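Long-range contacts in endo-1,4-beta-xylanase (Uncultured bacterium, PDB 7AX7), which removes acetyl groups from acetylated xylan with the help of a cobalt ion, as the CE4 domain of a multidomain bacterial xylanase: residues S15-D20 / D154-S159; D20-L25 / V53-E58; D68-S73 / Y103-N108; P117-T122 / G147-L152; Q135-A140 / P166-G171. All blocks are in the same frame, centred on the assembly; numbering follows the deposited sequence.

Interaction 1 of 5, residues S15-D20 / D154-S159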
# COMPACT_ATOMS: atom_id res chain seq x y z
N SER A 15 4.02 -3.89 -11.17
CA SER A 15 5.14 -4.43 -11.91
C SER A 15 4.86 -5.91 -12.17
O SER A 15 3.89 -6.47 -11.66
CB SER A 15 6.46 -4.26 -11.15
OG SER A 15 6.51 -5.12 -10.02
N SER A 16 5.74 -6.54 -12.95
CA SER A 16 5.58 -7.97 -13.17
C SER A 16 5.71 -8.73 -11.85
O SER A 16 5.08 -9.77 -11.67
CB SER A 16 6.59 -8.47 -14.20
OG SER A 16 7.89 -8.54 -13.64
N THR A 17 6.50 -8.20 -10.91
CA THR A 17 6.59 -8.82 -9.60
C THR A 17 5.23 -8.84 -8.91
O THR A 17 4.89 -9.80 -8.20
CB THR A 17 7.62 -8.10 -8.74
OG1 THR A 17 8.91 -8.17 -9.39
CG2 THR A 17 7.71 -8.73 -7.36
N THR A 18 4.43 -7.78 -9.11
CA THR A 18 3.08 -7.74 -8.57
C THR A 18 2.33 -9.04 -8.83
O THR A 18 1.62 -9.55 -7.96
CB THR A 18 2.30 -6.57 -9.17
OG1 THR A 18 2.97 -5.33 -8.89
CG2 THR A 18 0.87 -6.53 -8.58
N SER A 19 2.45 -9.59 -10.05
CA SER A 19 1.71 -10.80 -10.39
C SER A 19 2.08 -11.95 -9.48
O SER A 19 1.24 -12.79 -9.14
CB SER A 19 1.95 -11.17 -11.85
OG SER A 19 1.45 -10.16 -12.70
N ASP A 20 3.35 -12.02 -9.07
CA ASP A 20 3.77 -13.07 -8.14
C ASP A 20 3.20 -12.83 -6.75
O ASP A 20 2.86 -13.78 -6.04
CB ASP A 20 5.30 -13.15 -8.09
CG ASP A 20 5.92 -13.50 -9.44
OD1 ASP A 20 5.42 -14.42 -10.11
OD2 ASP A 20 6.90 -12.84 -9.82
N ASP A 154 6.35 -3.82 -4.01
CA ASP A 154 6.28 -4.70 -5.17
C ASP A 154 6.80 -3.99 -6.42
O ASP A 154 6.23 -4.12 -7.51
CB ASP A 154 4.87 -5.25 -5.37
CG ASP A 154 3.84 -4.16 -5.70
OD1 ASP A 154 4.00 -3.01 -5.26
OD2 ASP A 154 2.86 -4.48 -6.41
N PHE A 155 7.89 -3.24 -6.29
CA PHE A 155 8.59 -2.78 -7.48
C PHE A 155 9.18 -3.97 -8.23
O PHE A 155 9.36 -5.06 -7.68
CB PHE A 155 9.68 -1.75 -7.13
CG PHE A 155 10.73 -2.27 -6.17
CD1 PHE A 155 11.73 -3.12 -6.60
CD2 PHE A 155 10.72 -1.87 -4.84
CE1 PHE A 155 12.70 -3.59 -5.72
CE2 PHE A 155 11.68 -2.34 -3.96
CZ PHE A 155 12.68 -3.19 -4.40
N GLN A 156 9.46 -3.76 -9.52
CA GLN A 156 9.99 -4.84 -10.35
C GLN A 156 11.25 -5.44 -9.73
O GLN A 156 12.17 -4.71 -9.37
CB GLN A 156 10.28 -4.34 -11.76
CG GLN A 156 10.89 -5.41 -12.66
CD GLN A 156 10.02 -6.66 -12.76
OE1 GLN A 156 8.79 -6.57 -12.77
NE2 GLN A 156 10.65 -7.83 -12.81
N GLY A 157 11.29 -6.76 -9.63
CA GLY A 157 12.49 -7.44 -9.18
C GLY A 157 12.58 -7.71 -7.69
O GLY A 157 13.55 -8.34 -7.25
N ASN A 158 11.60 -7.29 -6.90
CA ASN A 158 11.66 -7.47 -5.44
C ASN A 158 11.25 -8.90 -5.05
O ASN A 158 10.33 -9.14 -4.25
CB ASN A 158 10.81 -6.42 -4.73
CG ASN A 158 11.22 -6.26 -3.28
OD1 ASN A 158 12.35 -6.59 -2.93
ND2 ASN A 158 10.32 -5.75 -2.45
N SER A 159 11.98 -9.86 -5.61
CA SER A 159 11.63 -11.26 -5.42
C SER A 159 11.87 -11.73 -3.99
O SER A 159 11.25 -12.72 -3.58
CB SER A 159 12.41 -12.13 -6.40
OG SER A 159 13.79 -11.90 -6.27
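D154 meets the first turn of helix 16-28 twice. Its carbonyl O takes a hydrogen bond from S15 OG at 2.7 Å, with the hydroxyl tilted 33° from the carbonyl plane. Its carboxylate oxygen OD2 accepts from T18 OG1 at 2.6 Å, and that hydroxyl stands well above the carboxylate plane. T18 OG1 in turn accepts from S15 N, while S15 OG accepts weakly from T17 N and T18 N. This capping box therefore closes the helix start, and D154 grips the hydroxyls of both its members.

F155 starts its side chain away from the helix, lays one ring face, toward the rim, on N158 CB, and opens a type II turn that runs to N158. Q156 reaches back: its chain bends at chi2 (56°), which turns CD back toward the helix start; OE1 there is weakly bonded to T17 N at 3.4 Å. The 2.3 Å between Q156 OE1 and S16 OG is too short to be trusted in detail. G157, at a positive phi that suits glycine, donates its N to T17 OG1 at 2.8 Å. N158 closes the turn and faces elsewhere, with ND2 bonded to H153 O and D126 O.

Around this junction, T17 leans on V162 of helix 159-174, T18 packs on I48 and Q52 of helix 46-54, and the D154 backbone is hydrogen-bonded to D11 of strand 4-11.

Interaction 2 of 5, residues D20-L25 / V53-E58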
# COMPACT_ATOMS: atom_id res chain seq x y z
N ASP A 20 3.35 -12.02 -9.07
CA ASP A 20 3.77 -13.07 -8.14
C ASP A 20 3.20 -12.83 -6.75
O ASP A 20 2.86 -13.78 -6.04
CB ASP A 20 5.30 -13.15 -8.09
CG ASP A 20 5.92 -13.50 -9.44
OD1 ASP A 20 5.42 -14.42 -10.11
OD2 ASP A 20 6.90 -12.84 -9.82
N VAL A 21 3.13 -11.56 -6.34
CA VAL A 21 2.48 -11.24 -5.07
C VAL A 21 1.02 -11.69 -5.12
O VAL A 21 0.52 -12.33 -4.18
CB VAL A 21 2.62 -9.74 -4.75
CG1 VAL A 21 1.79 -9.34 -3.53
CG2 VAL A 21 4.10 -9.36 -4.54
N LEU A 22 0.34 -11.40 -6.23
CA LEU A 22 -1.07 -11.75 -6.35
C LEU A 22 -1.28 -13.26 -6.31
O LEU A 22 -2.24 -13.74 -5.68
CB LEU A 22 -1.63 -11.18 -7.66
CG LEU A 22 -1.73 -9.65 -7.76
CD1 LEU A 22 -2.16 -9.29 -9.16
CD2 LEU A 22 -2.69 -9.08 -6.70
N ASP A 23 -0.43 -14.01 -7.00
CA ASP A 23 -0.52 -15.47 -6.95
C ASP A 23 -0.55 -15.95 -5.52
O ASP A 23 -1.35 -16.83 -5.17
CB ASP A 23 0.67 -16.10 -7.69
CG ASP A 23 0.59 -15.92 -9.20
OD1 ASP A 23 -0.48 -15.55 -9.72
OD2 ASP A 23 1.62 -16.17 -9.86
N ILE A 24 0.29 -15.37 -4.66
CA ILE A 24 0.37 -15.80 -3.27
C ILE A 24 -0.86 -15.33 -2.49
O ILE A 24 -1.46 -16.10 -1.74
CB ILE A 24 1.68 -15.27 -2.64
CG1 ILE A 24 2.89 -15.98 -3.26
CG2 ILE A 24 1.65 -15.40 -1.11
CD1 ILE A 24 4.21 -15.22 -3.07
N LEU A 25 -1.24 -14.06 -2.66
CA LEU A 25 -2.45 -13.58 -2.01
C LEU A 25 -3.66 -14.42 -2.39
O LEU A 25 -4.48 -14.77 -1.54
CB LEU A 25 -2.69 -12.11 -2.36
CG LEU A 25 -1.63 -11.08 -1.93
CD1 LEU A 25 -2.03 -9.70 -2.41
CD2 LEU A 25 -1.42 -11.09 -0.40
N VAL A 53 -8.28 -5.71 -9.08
CA VAL A 53 -9.68 -5.38 -8.79
C VAL A 53 -10.52 -6.66 -8.68
O VAL A 53 -11.36 -6.78 -7.78
CB VAL A 53 -10.23 -4.40 -9.84
CG1 VAL A 53 -11.74 -4.24 -9.68
CG2 VAL A 53 -9.53 -3.03 -9.73
N ARG A 54 -10.29 -7.64 -9.56
CA ARG A 54 -11.05 -8.89 -9.47
C ARG A 54 -10.89 -9.54 -8.11
O ARG A 54 -11.86 -10.08 -7.56
CB ARG A 54 -10.62 -9.87 -10.57
CG ARG A 54 -11.16 -9.51 -11.96
CD ARG A 54 -11.16 -10.72 -12.91
NE ARG A 54 -9.87 -11.40 -13.03
CZ ARG A 54 -8.86 -10.97 -13.79
NH1 ARG A 54 -8.97 -9.85 -14.50
NH2 ARG A 54 -7.74 -11.66 -13.85
N MET A 55 -9.68 -9.52 -7.56
CA MET A 55 -9.40 -10.14 -6.27
C MET A 55 -9.81 -9.27 -5.09
O MET A 55 -9.52 -9.64 -3.94
CB MET A 55 -7.91 -10.48 -6.17
CG MET A 55 -7.48 -11.61 -7.08
SD MET A 55 -5.70 -11.78 -7.19
CE MET A 55 -5.19 -11.78 -5.45
N GLY A 56 -10.44 -8.13 -5.33
CA GLY A 56 -10.82 -7.27 -4.22
C GLY A 56 -9.66 -6.63 -3.50
O GLY A 56 -9.80 -6.25 -2.33
N CYS A 57 -8.49 -6.53 -4.13
CA CYS A 57 -7.40 -5.76 -3.56
C CYS A 57 -7.64 -4.29 -3.83
O CYS A 57 -8.12 -3.92 -4.90
CB CYS A 57 -6.05 -6.19 -4.14
SG CYS A 57 -5.56 -7.90 -3.72
N GLU A 58 -7.34 -3.46 -2.84
CA GLU A 58 -7.60 -2.03 -2.95
C GLU A 58 -6.46 -1.34 -3.67
O GLU A 58 -5.28 -1.62 -3.42
CB GLU A 58 -7.77 -1.41 -1.56
CG GLU A 58 -7.99 0.10 -1.61
CD GLU A 58 -8.49 0.66 -0.30
OE1 GLU A 58 -8.31 0.00 0.75
OE2 GLU A 58 -9.07 1.78 -0.31
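M55 reaches across to helix 16-28 and, with L22 and L25, makes up most of a contact without hydrogen bonds, made mostly of apolar side chains. Its chain bends only at the last torsion (chi3 50°), which sets CE against the helix surface. There the methyl is 3.5 Å from L22 O, 3.9 Å from L22 CD2 and 4.0 Å from L25 CB, fitting between side chains one turn apart. SD also lies beside L22, close to both CB and CD2, and the two side chains cross at a slant.

L22 has its CG anti to the carbonyl carbon (chi1 -67°), and from there CD2 reaches both M55 and C57. C57 adds the second sulfur: its SG is 4.3 Å from L22 CD2 and 4.2 Å from L25 CD1. L22, L25 and C57 all press on F34 of strand 33-36 as well, tying this patch to the sheet. D23 OD1 makes a salt bridge with R51 of helix 46-54.

M55 and C57 flank G56, whose positive phi closes helix 46-54 in a Schellman motif before strand 58-61 begins. Two helices packed side by side on a parallel sheet, with a tight helix end leading into the next strand, are what an alternating alpha/beta fold such as the NodB domain provides.

Interaction 3 of 5, residues D68-S73 / Y103-N108. With ACT (acetate ion), chain C.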
# COMPACT_ATOMS: atom_id res chain seq x y z
N ASP A 68 10.44 12.92 -4.52
CA ASP A 68 10.33 13.52 -3.19
C ASP A 68 9.45 14.76 -3.30
O ASP A 68 9.87 15.79 -3.84
CB ASP A 68 11.71 13.86 -2.65
CG ASP A 68 11.66 14.38 -1.22
OD1 ASP A 68 10.62 14.90 -0.80
OD2 ASP A 68 12.68 14.27 -0.51
N MET A 69 8.23 14.66 -2.80
CA MET A 69 7.26 15.73 -3.01
C MET A 69 7.43 16.89 -2.03
O MET A 69 6.71 17.89 -2.14
CB MET A 69 5.84 15.15 -2.96
CG MET A 69 5.62 14.02 -3.99
SD MET A 69 4.02 13.18 -3.96
CE MET A 69 2.89 14.48 -4.46
N THR A 70 8.37 16.79 -1.08
CA THR A 70 8.71 17.97 -0.30
C THR A 70 9.47 19.00 -1.13
O THR A 70 9.62 20.15 -0.70
CB THR A 70 9.52 17.61 0.96
OG1 THR A 70 10.84 17.17 0.60
CG2 THR A 70 8.82 16.51 1.75
N ASN A 71 9.92 18.64 -2.33
CA ASN A 71 10.61 19.57 -3.20
C ASN A 71 9.74 20.05 -4.36
O ASN A 71 10.26 20.54 -5.37
CB ASN A 71 11.91 18.94 -3.71
CG ASN A 71 12.77 18.40 -2.56
OD1 ASN A 71 13.23 17.26 -2.59
ND2 ASN A 71 12.95 19.22 -1.55
N MET A 72 8.41 19.95 -4.22
CA MET A 72 7.47 20.26 -5.29
C MET A 72 6.56 21.42 -4.92
O MET A 72 6.20 21.60 -3.75
CB MET A 72 6.60 19.04 -5.64
CG MET A 72 7.26 17.99 -6.49
SD MET A 72 6.14 16.64 -6.96
CE MET A 72 4.72 17.55 -7.46
N SER A 73 6.16 22.18 -5.93
CA SER A 73 5.20 23.26 -5.71
C SER A 73 3.81 22.68 -5.44
O SER A 73 3.51 21.53 -5.77
CB SER A 73 5.15 24.17 -6.93
OG SER A 73 4.65 23.46 -8.05
N TYR A 103 8.88 7.86 -0.31
CA TYR A 103 9.96 7.94 0.68
C TYR A 103 9.46 8.34 2.06
O TYR A 103 10.27 8.64 2.94
CB TYR A 103 11.06 8.91 0.21
CG TYR A 103 11.44 8.64 -1.23
CD1 TYR A 103 12.20 7.53 -1.56
CD2 TYR A 103 10.98 9.46 -2.26
CE1 TYR A 103 12.53 7.25 -2.88
CE2 TYR A 103 11.31 9.19 -3.58
CZ TYR A 103 12.07 8.09 -3.88
OH TYR A 103 12.40 7.82 -5.19
N ILE A 104 8.15 8.33 2.28
CA ILE A 104 7.56 8.87 3.49
C ILE A 104 8.18 10.24 3.74
O ILE A 104 8.52 10.59 4.88
CB ILE A 104 7.78 7.93 4.69
CG1 ILE A 104 7.51 6.47 4.30
CG2 ILE A 104 6.87 8.33 5.85
CD1 ILE A 104 6.05 6.17 3.98
N ALA A 105 8.36 11.01 2.68
CA ALA A 105 8.81 12.40 2.78
C ALA A 105 7.59 13.30 2.68
O ALA A 105 6.94 13.36 1.63
CB ALA A 105 9.84 12.73 1.69
N VAL A 106 7.27 13.99 3.77
CA VAL A 106 6.08 14.83 3.85
C VAL A 106 6.44 16.15 4.52
O VAL A 106 7.23 16.18 5.48
CB VAL A 106 4.95 14.13 4.64
CG1 VAL A 106 4.77 12.71 4.16
CG2 VAL A 106 5.27 14.15 6.11
N ASN A 107 5.86 17.25 4.02
CA ASN A 107 6.03 18.58 4.59
C ASN A 107 4.67 19.29 4.62
O ASN A 107 3.64 18.73 4.21
CB ASN A 107 7.07 19.40 3.80
CG ASN A 107 6.63 19.70 2.37
OD1 ASN A 107 5.57 19.25 1.93
ND2 ASN A 107 7.44 20.47 1.65
N ASN A 108 4.65 20.53 5.10
CA ASN A 108 3.40 21.27 5.22
C ASN A 108 2.71 21.42 3.86
O ASN A 108 1.49 21.30 3.76
CB ASN A 108 3.63 22.67 5.82
CG ASN A 108 4.09 22.63 7.26
OD1 ASN A 108 4.71 23.58 7.73
ND2 ASN A 108 3.79 21.55 7.97
C ACT C . 8.05 4.33 -0.42
O ACT C . 7.53 3.27 -0.86
OXT ACT C . 8.49 5.32 -1.07
CH3 ACT C . 8.11 4.43 1.14
O HOH W 1 7.17 12.54 -0.94
O HOH W 2 6.42 20.63 -1.25
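D68 and T70 lie against the loop of A105 to N107, and an Asx turn shapes their side of the contact. D68 OD1 accepts both T70 N, at 3.0 Å, and T70 OG1, at 2.7 Å. The amide comes nearly in line with the C-O bond and the hydroxyl from above the carboxylate plane, both on the same face.

Direct contact between the loops is by packing. A105 CB sits 3.4 Å from D68 OD1. T70 CG2, anti to its own carbonyl carbon, rests on the A105-V106 peptide, 3.6 Å from V106 N. N107 brings its amide group up against T70 CA and CB, while its OD1 caps helix 108-113 by accepting from M110 N. Y103 presents a ring edge to D68 N and meets the metal ligand H66 edge-to-face.

Water supplies the hydrogen bonds between the loops. One molecule accepts from M69 N and donates to A105 O. Another accepts from N107 ND2 and donates to the carbonyls of M69 and M72.

The Y103 side chain is about 6 Å from the cobalt. An acetate, probably from the crystallisation liquor, is held by Y103 N, which donates to its OXT at 2.7 Å and a nearly straight 165°.

Interaction 4 of 5, residues P117-T122 / G147-L152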
# COMPACT_ATOMS: atom_id res chain seq x y z
N PRO A 117 -6.49 10.89 2.96
CA PRO A 117 -5.75 10.53 4.18
C PRO A 117 -4.36 10.00 3.83
O PRO A 117 -4.18 9.22 2.89
CB PRO A 117 -6.62 9.44 4.82
CG PRO A 117 -7.99 9.63 4.21
CD PRO A 117 -7.75 10.14 2.82
N PHE A 118 -3.38 10.43 4.62
CA PHE A 118 -2.00 9.98 4.49
C PHE A 118 -1.80 8.66 5.25
O PHE A 118 -2.20 8.54 6.41
CB PHE A 118 -1.03 11.03 5.05
CG PHE A 118 -0.84 12.24 4.16
CD1 PHE A 118 -1.92 13.02 3.77
CD2 PHE A 118 0.44 12.61 3.75
CE1 PHE A 118 -1.73 14.14 2.97
CE2 PHE A 118 0.63 13.73 2.95
CZ PHE A 118 -0.46 14.50 2.56
N ILE A 119 -1.14 7.70 4.61
CA ILE A 119 -0.84 6.41 5.22
C ILE A 119 0.67 6.23 5.30
O ILE A 119 1.38 6.46 4.32
CB ILE A 119 -1.48 5.25 4.43
CG1 ILE A 119 -3.01 5.41 4.40
CG2 ILE A 119 -1.06 3.92 5.03
CD1 ILE A 119 -3.65 5.49 5.78
N GLN A 120 1.16 5.85 6.47
CA GLN A 120 2.54 5.40 6.57
C GLN A 120 2.58 3.89 6.82
O GLN A 120 2.72 3.11 5.88
CB GLN A 120 3.28 6.16 7.68
CG GLN A 120 4.72 5.72 7.84
CD GLN A 120 5.44 6.51 8.91
OE1 GLN A 120 5.26 7.72 9.04
NE2 GLN A 120 6.26 5.82 9.69
N GLY A 121 2.43 3.47 8.08
CA GLY A 121 2.53 2.05 8.42
C GLY A 121 3.94 1.69 8.83
O GLY A 121 4.86 2.50 8.78
N THR A 122 4.12 0.45 9.25
CA THR A 122 5.43 0.00 9.73
C THR A 122 6.25 -0.53 8.56
O THR A 122 5.80 -1.42 7.84
CB THR A 122 5.29 -1.06 10.82
OG1 THR A 122 4.48 -0.54 11.88
CG2 THR A 122 6.67 -1.45 11.36
N GLY A 147 -4.92 -3.71 14.20
CA GLY A 147 -5.12 -2.42 13.55
C GLY A 147 -3.94 -1.88 12.78
O GLY A 147 -4.04 -0.78 12.22
N GLN A 148 -2.83 -2.62 12.70
CA GLN A 148 -1.59 -2.09 12.13
C GLN A 148 -1.55 -2.21 10.62
O GLN A 148 -2.01 -3.20 10.03
CB GLN A 148 -0.38 -2.83 12.72
CG GLN A 148 0.96 -2.13 12.49
CD GLN A 148 1.08 -0.82 13.26
OE1 GLN A 148 0.39 -0.60 14.26
NE2 GLN A 148 1.95 0.07 12.79
N ILE A 149 -0.97 -1.20 9.98
CA ILE A 149 -0.69 -1.20 8.56
C ILE A 149 0.78 -1.55 8.38
O ILE A 149 1.64 -1.00 9.07
CB ILE A 149 -1.00 0.18 7.93
CG1 ILE A 149 -2.49 0.52 8.10
CG2 ILE A 149 -0.57 0.24 6.46
CD1 ILE A 149 -2.81 2.02 7.93
N ILE A 150 1.07 -2.46 7.46
CA ILE A 150 2.43 -2.93 7.22
C ILE A 150 2.82 -2.59 5.78
O ILE A 150 2.06 -2.87 4.84
CB ILE A 150 2.58 -4.44 7.51
CG1 ILE A 150 2.32 -4.70 9.00
CG2 ILE A 150 3.98 -4.94 7.13
CD1 ILE A 150 2.25 -6.17 9.36
N LEU A 151 3.99 -1.98 5.62
CA LEU A 151 4.45 -1.46 4.34
C LEU A 151 5.47 -2.41 3.73
O LEU A 151 6.54 -2.64 4.32
CB LEU A 151 5.05 -0.06 4.52
CG LEU A 151 5.39 0.76 3.27
CD1 LEU A 151 5.46 2.24 3.62
CD2 LEU A 151 6.70 0.29 2.64
N LEU A 152 5.13 -2.96 2.56
CA LEU A 152 6.03 -3.77 1.73
C LEU A 152 6.15 -3.10 0.36
O LEU A 152 5.48 -2.10 0.09
CB LEU A 152 5.51 -5.20 1.63
CG LEU A 152 5.27 -5.97 2.95
CD1 LEU A 152 3.88 -5.68 3.51
CD2 LEU A 152 5.43 -7.46 2.75
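T122 pairs with I150 in a parallel bridge, although the short run from I119 to T122 approaches strand 148-153 at 91°, so the two chains join over little more than this one residue. T122 N donates to I149 O at 2.9 Å, and T122 O accepts from L151 N at the same 2.9 Å, the two bonds straddling I150. G121 brings the chain in: its CA is 3.2 Å from I149 O, where a side chain would clash, and its backbone angles also call for glycine.

Beyond the bridge, T122 OG1 accepts a weak bond from Q148 NE2 at 2.8 Å. The Q148 chain bends at chi2 (68°) and runs crosswise to the threonine. Q148 OE1 accepts from K145 NZ and N202 ND2. I119 crosses I149 at about a right angle, with CG2 3.9 Å from I149 CD1, and I119 also touches W200 of strand 199-200. L151 CD1 comes 3.7 Å from Q120 O, a carbonyl that R100 NH2 satisfies.

The segments are the two strands of a beta-alpha-beta unit, connected through helix 133-143. L151 also extends to within about 4 Å of the bound acetate, at the active-site end of the strand. Chemically, the join combines two good backbone bonds at one residue with isoleucine packing next to it. The parallel sheet can thus continue into strand 118-123 even though that strand is broken and turns away sharply.

Interaction 5 of 5, residues Q135-A140 / P166-G171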
# COMPACT_ATOMS: atom_id res chain seq x y z
N GLN A 135 14.80 -11.98 7.26
CA GLN A 135 14.65 -10.69 7.94
C GLN A 135 13.31 -10.05 7.60
O GLN A 135 12.63 -9.50 8.48
CB GLN A 135 15.80 -9.75 7.57
CG GLN A 135 17.14 -10.06 8.23
CD GLN A 135 18.23 -9.07 7.82
OE1 GLN A 135 18.60 -8.99 6.65
NE2 GLN A 135 18.75 -8.32 8.79
N ARG A 136 12.91 -10.12 6.33
CA ARG A 136 11.62 -9.57 5.93
C ARG A 136 10.48 -10.26 6.65
O ARG A 136 9.57 -9.61 7.18
CB ARG A 136 11.47 -9.67 4.40
CG ARG A 136 12.46 -8.78 3.67
CD ARG A 136 12.51 -9.01 2.17
NE ARG A 136 13.69 -8.35 1.61
CZ ARG A 136 13.74 -7.73 0.43
NH1 ARG A 136 12.66 -7.67 -0.35
NH2 ARG A 136 14.87 -7.16 0.04
N VAL A 137 10.52 -11.60 6.69
CA VAL A 137 9.51 -12.36 7.43
C VAL A 137 9.44 -11.88 8.87
O VAL A 137 8.36 -11.53 9.37
CB VAL A 137 9.83 -13.87 7.35
CG1 VAL A 137 8.98 -14.66 8.35
CG2 VAL A 137 9.66 -14.41 5.92
N ASN A 138 10.58 -11.85 9.56
CA ASN A 138 10.57 -11.54 10.99
C ASN A 138 10.16 -10.10 11.25
O ASN A 138 9.46 -9.81 12.23
CB ASN A 138 11.94 -11.85 11.61
CG ASN A 138 12.25 -13.35 11.60
OD1 ASN A 138 11.34 -14.17 11.53
ND2 ASN A 138 13.53 -13.69 11.65
N ASN A 139 10.58 -9.17 10.38
CA ASN A 139 10.17 -7.78 10.57
C ASN A 139 8.65 -7.63 10.43
O ASN A 139 8.03 -6.89 11.20
CB ASN A 139 10.90 -6.87 9.57
CG ASN A 139 12.39 -6.76 9.88
OD1 ASN A 139 12.84 -7.15 10.96
ND2 ASN A 139 13.15 -6.21 8.94
N ALA A 140 8.05 -8.32 9.47
CA ALA A 140 6.60 -8.25 9.30
C ALA A 140 5.88 -8.86 10.50
O ALA A 140 4.91 -8.29 11.01
CB ALA A 140 6.18 -8.94 8.00
N PRO A 166 4.79 -15.86 1.78
CA PRO A 166 4.03 -17.00 2.32
C PRO A 166 4.21 -17.21 3.81
O PRO A 166 3.21 -17.44 4.51
CB PRO A 166 4.55 -18.18 1.48
CG PRO A 166 4.86 -17.54 0.15
CD PRO A 166 5.53 -16.23 0.56
N GLN A 167 5.44 -17.12 4.33
CA GLN A 167 5.64 -17.24 5.77
C GLN A 167 4.92 -16.13 6.53
O GLN A 167 4.41 -16.35 7.63
CB GLN A 167 7.13 -17.21 6.13
CG GLN A 167 7.94 -18.45 5.77
CD GLN A 167 9.45 -18.24 5.96
OE1 GLN A 167 10.19 -18.04 4.99
NE2 GLN A 167 9.91 -18.29 7.21
N ILE A 168 4.93 -14.92 5.98
CA ILE A 168 4.28 -13.80 6.65
C ILE A 168 2.79 -14.07 6.81
O ILE A 168 2.23 -13.93 7.90
CB ILE A 168 4.54 -12.48 5.90
CG1 ILE A 168 6.03 -12.10 5.97
CG2 ILE A 168 3.66 -11.34 6.49
CD1 ILE A 168 6.43 -10.96 5.02
N ILE A 169 2.12 -14.47 5.72
CA ILE A 169 0.67 -14.70 5.78
C ILE A 169 0.37 -15.87 6.71
O ILE A 169 -0.46 -15.76 7.63
CB ILE A 169 0.10 -14.95 4.37
CG1 ILE A 169 0.18 -13.67 3.53
CG2 ILE A 169 -1.34 -15.49 4.45
CD1 ILE A 169 -0.09 -13.91 2.08
N GLU A 170 1.03 -17.00 6.49
CA GLU A 170 0.82 -18.17 7.32
C GLU A 170 1.04 -17.85 8.79
O GLU A 170 0.28 -18.31 9.66
CB GLU A 170 1.75 -19.30 6.88
CG GLU A 170 1.52 -20.62 7.60
CD GLU A 170 2.72 -21.54 7.50
OE1 GLU A 170 2.98 -22.06 6.40
OE2 GLU A 170 3.41 -21.72 8.53
N GLY A 171 2.07 -17.05 9.09
CA GLY A 171 2.41 -16.76 10.47
C GLY A 171 1.41 -15.84 11.14
O GLY A 171 1.08 -16.00 12.32
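R136 touches the opposite helix only lightly, its carbonyl O lying 4.0 Å from I168 CD1. Its side chain leads away to polar partners: NH1 bonds to T161 OG1 and N158 OD1, and NE to T131 O. One guanidinium group thus ties the start of helix 133-143 to the start of helix 159-174 and to the loop before it.

V137 carries the largest share of the contact on this helix. With CG1 anti to the backbone N (chi1 168°) and CG2 beside that N, both methyls face Q167, whose side chain crosses it at about a right angle. V137 CG2 is 3.8 Å from Q167 CB and also lies near the amide end, so the valine packs against both the base and the flat tip of the glutamine. The tip is oriented by a bond from Q167 NE2 to Q134 OE1, just before the segment on the same helix as V137. V137 CA meets I168 CG1 at 3.8 Å.

A140, one turn on from R136, directs its CB toward the other helix. That methyl is 3.6 Å from I168 CD1 and also touches CG1 and CG2, so the end of the isoleucine fits against R136 O, the V137 CA and the A140 methyl.

The segment axes come within 9.0 Å at 27°, both helices running in roughly the same direction. No hydrogen bond links the two segments directly. The chemistry is that of a close apolar helix pair on one side of an alpha/beta sheet: hydrocarbon inside, with the glutamine amide at the margin and the arginine paired at the helix starts.

In the fold
All five contacts lie within the NodB homology range, about one parallel sheet. Interactions 1 and 2 share D20 and helix 16-28, with centres 12 Å apart. Interactions 2, 3 and 4 are nested in the loop that interaction 1 closes, while 5 crosses 1 and 4. Interaction 5 touches interaction 1 through R136 and N158, and interaction 2 through I169 packed on I24 and L25. Interaction 4 joins strands of the sheet, connected by helix 133-143 of interaction 5. I104 of interaction 3 touches L151 and Q120, although the centres of 3 and 4 are 18 Å apart. Interactions 1, 3 and 4 thus approach the cobalt site from different parts of the chain; 2 and 5 join surrounding helices.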